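Local coordinates for Lmo0488 protein (Listeria monocytogenes serovar 1/2a, PDB 5TED), which activates transcription of protocatechuate biosynthesis genes in response to shikimate as a LysR-type regulator, of which this chain is the effector-binding domain, at residues A[41-45]-A[110-114]; A[103-109]-A[130-136]. All coordinates share one frame. Residue numbers count along the deposited sequence, not the author numbering.

Contact 1: residues A[41-45]-A[110-114]; sequences GATKS and DTSGL. With SKM ((3R,4S,5R)-3,4,5-trihydroxycyclohex-1-ene-1-carboxylic acid), chain D.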
loop_
_atom_site.group_PDB
_atom_site.type_symbol
_atom_site.label_atom_id
_atom_site.label_comp_id
_atom_site.label_asym_id
_atom_site.label_seq_id
_atom_site.Cartn_x
_atom_site.Cartn_y
_atom_site.Cartn_z
ATOM N N GLY A 41 -7.535 -1.578 -0.824
ATOM C CA GLY A 41 -7.448 -2.206 -2.135
ATOM C C GLY A 41 -7.802 -1.243 -3.253
ATOM O O GLY A 41 -7.991 -0.040 -3.029
ATOM N N ALA A 42 -7.863 -1.785 -4.471
ATOM C CA ALA A 42 -8.272 -1.031 -5.655
ATOM C C ALA A 42 -9.790 -1.137 -5.854
ATOM O O ALA A 42 -10.438 -2.080 -5.389
ATOM C CB ALA A 42 -7.533 -1.522 -6.912
ATOM N N THR A 43 -10.349 -0.145 -6.561
ATOM C CA THR A 43 -11.799 -0.035 -6.725
ATOM C C THR A 43 -12.416 -1.309 -7.295
ATOM O O THR A 43 -13.503 -1.730 -6.875
ATOM C CB THR A 43 -12.145 1.158 -7.623
ATOM O OG1 THR A 43 -11.820 2.385 -6.969
ATOM C CG2 THR A 43 -13.641 1.179 -7.957
ATOM N N LYS A 44 -11.767 -1.919 -8.282
ATOM C CA LYS A 44 -12.407 -3.048 -8.944
ATOM C C LYS A 44 -12.518 -4.261 -8.013
ATOM O O LYS A 44 -13.494 -5.012 -8.096
ATOM C CB LYS A 44 -11.656 -3.372 -10.236
ATOM C CG LYS A 44 -11.837 -2.281 -11.323
ATOM C CD LYS A 44 -13.324 -2.042 -11.661
ATOM C CE LYS A 44 -13.536 -1.048 -12.817
ATOM N NZ LYS A 44 -13.426 0.409 -12.449
ATOM N N SER A 45 -11.584 -4.429 -7.072
ATOM C CA SER A 45 -11.753 -5.468 -6.057
ATOM C C SER A 45 -12.761 -5.060 -4.981
ATOM O O SER A 45 -13.511 -5.907 -4.484
ATOM C CB SER A 45 -10.398 -5.812 -5.435
ATOM O OG SER A 45 -10.217 -5.181 -4.184
ATOM N N ASP A 110 -5.342 -2.077 -14.709
ATOM C CA ASP A 110 -6.774 -2.066 -14.999
ATOM C C ASP A 110 -7.635 -2.161 -13.748
ATOM O O ASP A 110 -8.817 -1.817 -13.804
ATOM C CB ASP A 110 -7.141 -3.233 -15.918
ATOM C CG ASP A 110 -6.398 -3.204 -17.231
ATOM O OD1 ASP A 110 -5.951 -2.118 -17.652
ATOM O OD2 ASP A 110 -6.242 -4.283 -17.838
ATOM N N THR A 111 -7.096 -2.690 -12.647
ATOM C CA THR A 111 -7.864 -2.766 -11.409
ATOM C C THR A 111 -8.126 -1.390 -10.798
ATOM O O THR A 111 -8.987 -1.268 -9.920
ATOM C CB THR A 111 -7.135 -3.650 -10.396
ATOM O OG1 THR A 111 -5.821 -3.125 -10.157
ATOM C CG2 THR A 111 -7.011 -5.084 -10.911
ATOM N N SER A 112 -7.416 -0.356 -11.244
ATOM C CA SER A 112 -7.499 0.963 -10.621
ATOM C C SER A 112 -8.772 1.682 -11.048
ATOM O O SER A 112 -9.004 1.890 -12.245
ATOM C CB SER A 112 -6.284 1.809 -10.995
ATOM O OG SER A 112 -6.394 3.088 -10.404
ATOM N N GLY A 113 -9.575 2.101 -10.067
ATOM C CA GLY A 113 -10.721 2.941 -10.350
ATOM C C GLY A 113 -10.366 4.310 -10.899
ATOM O O GLY A 113 -11.266 5.022 -11.358
ATOM N N LEU A 114 -9.081 4.684 -10.894
ATOM C CA LEU A 114 -8.648 5.925 -11.530
ATOM C C LEU A 114 -8.533 5.803 -13.046
ATOM O O LEU A 114 -8.480 6.827 -13.736
ATOM C CB LEU A 114 -7.291 6.351 -10.977
ATOM C CG LEU A 114 -7.201 7.594 -10.109
ATOM C CD1 LEU A 114 -5.733 7.912 -9.881
ATOM C CD2 LEU A 114 -7.929 8.764 -10.749
HETATM O O12 SKM D . -4.530 3.841 -4.986
HETATM C C8 SKM D . -4.389 3.646 -6.390
HETATM C C6 SKM D . -4.948 2.460 -6.795
HETATM O O7 SKM D . -4.813 2.274 -8.204
HETATM C C5 SKM D . -6.568 2.353 -6.488
HETATM C C4 SKM D . -7.318 3.518 -6.971
HETATM C C1 SKM D . -8.839 3.466 -7.179
HETATM O O2 SKM D . -9.401 2.339 -7.297
HETATM O O3 SKM D . -9.511 4.540 -7.251
HETATM C C10 SKM D . -6.536 4.894 -7.220
HETATM C C9 SKM D . -5.106 4.942 -7.198
HETATM O O11 SKM D . -4.722 6.103 -6.576
HETATM O O HOH W 1 -10.615 0.255 -13.683
#
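Shikimate lies in the cleft between the two lobes of a periplasmic-binding-protein-like fold, and here one wall from each lobe closes on it: the start of helix 43-51, with A42 at its N-cap position, and the loop leading from strand 104-108 to helix 115-124. In this loop D110 turns its carboxylate away, into a salt bridge with R115, and offers its backbone to the contact. D110 O lies 3.9 Å from K44 CG, and a water donates to D110 O and S112 O while accepting from K44 NZ (3.1 Å), so the lysine's ammonium group reaches the loop carbonyls through this water. T111 makes the sole direct hydrogen bond between the segments, its O accepting from K44 N at 3.3 Å. The methyl of A42 rests against that same carbonyl, A42 CB to T111 O being 3.4 Å, while T111 OG1 is hydrogen-bonded to E136. S112 points its side chain away from 41-45 and uses its hydroxyl twice: OG donates to shikimate O7 at 2.8 Å and accepts from L114 N at 3.2 Å, capping the turn that leads into the next helix. The CA traces come nearest at G113, its CA 4.8 Å from T43 CA and 3.6 Å from T43 CB; a beta carbon here would clash with T43 OG1. The ligand itself completes the bridge between lobes, since one carboxylate oxygen collects donors from both segments: shikimate O2 accepts from T43 N and G113 N at 2.8 Å each, and from T43 OG1 in a very short bond of 2.4 Å.

Contact 2: residues A[103-109]-A[130-136]; sequences YSYIFFS and KIGCYVE. With SKM ((3R,4S,5R)-3,4,5-trihydroxycyclohex-1-ene-1-carboxylic acid), chain D.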
loop_
_atom_site.group_PDB
_atom_site.type_symbol
_atom_site.label_atom_id
_atom_site.label_comp_id
_atom_site.label_asym_id
_atom_site.label_seq_id
_atom_site.Cartn_x
_atom_site.Cartn_y
_atom_site.Cartn_z
ATOM N N TYR A 103 7.470 10.227 -23.414
ATOM C CA TYR A 103 8.078 9.574 -22.260
ATOM C C TYR A 103 7.316 8.333 -21.814
ATOM O O TYR A 103 6.097 8.235 -21.971
ATOM C CB TYR A 103 8.206 10.567 -21.112
ATOM C CG TYR A 103 9.066 11.721 -21.525
ATOM C CD1 TYR A 103 10.420 11.533 -21.767
ATOM C CD2 TYR A 103 8.529 12.988 -21.724
ATOM C CE1 TYR A 103 11.221 12.580 -22.168
ATOM C CE2 TYR A 103 9.324 14.036 -22.117
ATOM C CZ TYR A 103 10.663 13.827 -22.349
ATOM O OH TYR A 103 11.455 14.873 -22.748
ATOM N N SER A 104 8.065 7.376 -21.261
ATOM C CA SER A 104 7.504 6.095 -20.836
ATOM C C SER A 104 6.847 6.188 -19.456
ATOM O O SER A 104 7.459 6.668 -18.491
ATOM C CB SER A 104 8.588 5.016 -20.822
ATOM O OG SER A 104 8.041 3.787 -20.383
ATOM N N TYR A 105 5.619 5.673 -19.350
ATOM C CA TYR A 105 4.837 5.764 -18.127
ATOM C C TYR A 105 4.968 4.522 -17.263
ATOM O O TYR A 105 5.091 3.394 -17.755
ATOM C CB TYR A 105 3.355 5.963 -18.440
ATOM C CG TYR A 105 2.957 7.404 -18.547
ATOM C CD1 TYR A 105 3.123 8.096 -19.745
ATOM C CD2 TYR A 105 2.404 8.074 -17.461
ATOM C CE1 TYR A 105 2.766 9.425 -19.859
ATOM C CE2 TYR A 105 2.029 9.396 -17.563
ATOM C CZ TYR A 105 2.202 10.060 -18.769
ATOM O OH TYR A 105 1.854 11.369 -18.863
ATOM N N ILE A 106 4.919 4.764 -15.959
ATOM C CA ILE A 106 4.522 3.780 -14.963
ATOM C C ILE A 106 3.030 4.030 -14.786
ATOM O O ILE A 106 2.623 5.034 -14.192
ATOM C CB ILE A 106 5.288 3.958 -13.653
ATOM C CG1 ILE A 106 6.787 3.726 -13.882
ATOM C CG2 ILE A 106 4.722 3.031 -12.570
ATOM C CD1 ILE A 106 7.647 4.605 -13.030
ATOM N N PHE A 107 2.216 3.149 -15.357
ATOM C CA PHE A 107 0.780 3.338 -15.504
ATOM C C PHE A 107 0.021 2.534 -14.456
ATOM O O PHE A 107 0.499 1.500 -13.984
ATOM C CB PHE A 107 0.341 2.895 -16.907
ATOM C CG PHE A 107 -0.592 3.859 -17.605
ATOM C CD1 PHE A 107 -0.140 5.089 -18.037
ATOM C CD2 PHE A 107 -1.913 3.507 -17.865
ATOM C CE1 PHE A 107 -0.991 5.966 -18.710
ATOM C CE2 PHE A 107 -2.768 4.375 -18.517
ATOM C CZ PHE A 107 -2.304 5.612 -18.941
ATOM N N PHE A 108 -1.162 3.024 -14.079
ATOM C CA PHE A 108 -2.023 2.247 -13.195
ATOM C C PHE A 108 -2.590 1.037 -13.923
ATOM O O PHE A 108 -2.981 1.127 -15.090
ATOM C CB PHE A 108 -3.173 3.104 -12.666
ATOM C CG PHE A 108 -2.778 4.010 -11.529
ATOM C CD1 PHE A 108 -2.462 3.491 -10.287
ATOM C CD2 PHE A 108 -2.685 5.385 -11.721
ATOM C CE1 PHE A 108 -2.075 4.327 -9.241
ATOM C CE2 PHE A 108 -2.297 6.216 -10.687
ATOM C CZ PHE A 108 -1.998 5.690 -9.449
ATOM N N SER A 109 -2.646 -0.097 -13.226
ATOM C CA SER A 109 -3.233 -1.303 -13.800
ATOM C C SER A 109 -4.743 -1.138 -13.964
ATOM O O SER A 109 -5.355 -0.212 -13.434
ATOM C CB SER A 109 -2.951 -2.516 -12.917
ATOM O OG SER A 109 -3.486 -2.292 -11.631
ATOM N N LYS A 130 2.941 6.013 -24.030
ATOM C CA LYS A 130 3.885 4.897 -23.987
ATOM C C LYS A 130 3.918 4.352 -22.569
ATOM O O LYS A 130 4.259 5.082 -21.636
ATOM C CB LYS A 130 5.285 5.323 -24.419
ATOM C CG LYS A 130 5.378 5.806 -25.850
ATOM C CD LYS A 130 6.800 6.165 -26.213
ATOM C CE LYS A 130 6.886 6.482 -27.691
ATOM N NZ LYS A 130 6.262 7.799 -28.007
ATOM N N ILE A 131 3.542 3.090 -22.403
ATOM C CA ILE A 131 3.465 2.462 -21.089
ATOM C C ILE A 131 4.622 1.488 -20.937
ATOM O O ILE A 131 4.724 0.504 -21.683
ATOM C CB ILE A 131 2.114 1.772 -20.875
ATOM C CG1 ILE A 131 1.013 2.839 -20.884
ATOM C CG2 ILE A 131 2.117 1.025 -19.542
ATOM C CD1 ILE A 131 -0.408 2.284 -20.984
ATOM N N GLY A 132 5.491 1.763 -19.969
ATOM C CA GLY A 132 6.634 0.923 -19.695
ATOM C C GLY A 132 6.293 -0.222 -18.763
ATOM O O GLY A 132 6.802 -1.332 -18.936
ATOM N N CYS A 133 5.423 0.020 -17.787
ATOM C CA CYS A 133 5.037 -1.012 -16.831
ATOM C C CYS A 133 3.729 -0.604 -16.166
ATOM O O CYS A 133 3.278 0.538 -16.283
ATOM C CB CYS A 133 6.123 -1.234 -15.776
ATOM S SG CYS A 133 6.505 0.217 -14.755
ATOM N N TYR A 134 3.112 -1.556 -15.472
ATOM C CA TYR A 134 1.919 -1.272 -14.687
ATOM C C TYR A 134 2.193 -1.518 -13.209
ATOM O O TYR A 134 2.990 -2.396 -12.842
ATOM C CB TYR A 134 0.721 -2.133 -15.122
ATOM C CG TYR A 134 0.198 -1.871 -16.532
ATOM C CD1 TYR A 134 -0.751 -0.888 -16.773
ATOM C CD2 TYR A 134 0.639 -2.626 -17.617
ATOM C CE1 TYR A 134 -1.253 -0.662 -18.049
ATOM C CE2 TYR A 134 0.145 -2.403 -18.898
ATOM C CZ TYR A 134 -0.796 -1.416 -19.107
ATOM O OH TYR A 134 -1.297 -1.174 -20.360
ATOM N N VAL A 135 1.531 -0.720 -12.362
ATOM C CA VAL A 135 1.503 -0.932 -10.915
ATOM C C VAL A 135 0.096 -0.603 -10.432
ATOM O O VAL A 135 -0.649 0.151 -11.068
ATOM C CB VAL A 135 2.533 -0.082 -10.120
ATOM C CG1 VAL A 135 3.835 0.060 -10.876
ATOM C CG2 VAL A 135 1.971 1.271 -9.774
ATOM N N GLU A 136 -0.255 -1.148 -9.271
ATOM C CA GLU A 136 -1.560 -0.888 -8.678
ATOM C C GLU A 136 -1.514 0.172 -7.586
ATOM O O GLU A 136 -2.325 1.100 -7.590
ATOM C CB GLU A 136 -2.166 -2.177 -8.115
ATOM C CG GLU A 136 -3.511 -1.918 -7.444
ATOM C CD GLU A 136 -4.225 -3.192 -7.030
ATOM O OE1 GLU A 136 -4.216 -3.509 -5.818
ATOM O OE2 GLU A 136 -4.772 -3.885 -7.934
HETATM O O12 SKM D . -4.530 3.841 -4.986
HETATM C C8 SKM D . -4.389 3.646 -6.390
HETATM C C6 SKM D . -4.948 2.460 -6.795
HETATM O O7 SKM D . -4.813 2.274 -8.204
HETATM C C5 SKM D . -6.568 2.353 -6.488
HETATM C C4 SKM D . -7.318 3.518 -6.971
HETATM C C1 SKM D . -8.839 3.466 -7.179
HETATM O O2 SKM D . -9.401 2.339 -7.297
HETATM O O3 SKM D . -9.511 4.540 -7.251
HETATM C C10 SKM D . -6.536 4.894 -7.220
HETATM C C9 SKM D . -5.106 4.942 -7.198
HETATM O O11 SKM D . -4.722 6.103 -6.576
HETATM O O HOH W 2 3.915 8.832 -23.423
#
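Strands 104-108 and 130-135, joined through helix 115-124, form a parallel beta-alpha-beta unit whose two axes twist by 50° and approach to 4.2 Å. A beta bulge shifts the register after Y105, whose O accepts from G132 N (2.8 Å) and, weakly, from C133 N (3.4 Å). Here the lack of a side chain on G132 leaves a hollow that S104 OG enters, 3.3 Å from G132 CA; a beta carbon would clash with OG as it is placed here. Beyond the bulge the parallel ladder resumes, V135 N donating to F107 O at 2.9 Å. On one face of the sheet the I131 methyl CD1 sits over the F107 ring in a CH-pi contact, 3.8 Å from the centroid, and helix 115-124 packs on F107. On the other face I106 fits between two neighbours, CG1 3.6 Å from C133 SG and CG2 3.5 Å from V135 CG1, next to helix 138-146. C133 and Y134 also pair with a parallel strand of the second subunit, extending the sheet. At the cleft end E136 O accepts from shikimate O7 at 2.8 Å, beside F108. Apolar side chains on both faces and backbone bonds between them thus make a framework that presents a main-chain acceptor to the effector.

Overall arrangement
Shikimate is touched by both contacts, which otherwise differ in kind. Contact 1, centred about 9 Å from the centre of the chain, meets across the cleft through a single direct hydrogen bond, and much of its polar chemistry runs through ligand and water. Contact 2, about 17 Å out, lies within one lobe as a parallel ladder broken by one bulge, with apolar faces, and its outer strand meets the second subunit. Each mixes buried and more accessible residues. The chain passes directly from strand 104-108 into loop 110-114, and the pair is tied again by a probable hydrogen bond from T111 OG1 to E136 OE2 (2.6 Å) and by L114 CD1 packing 3.9 Å from F108 CE2.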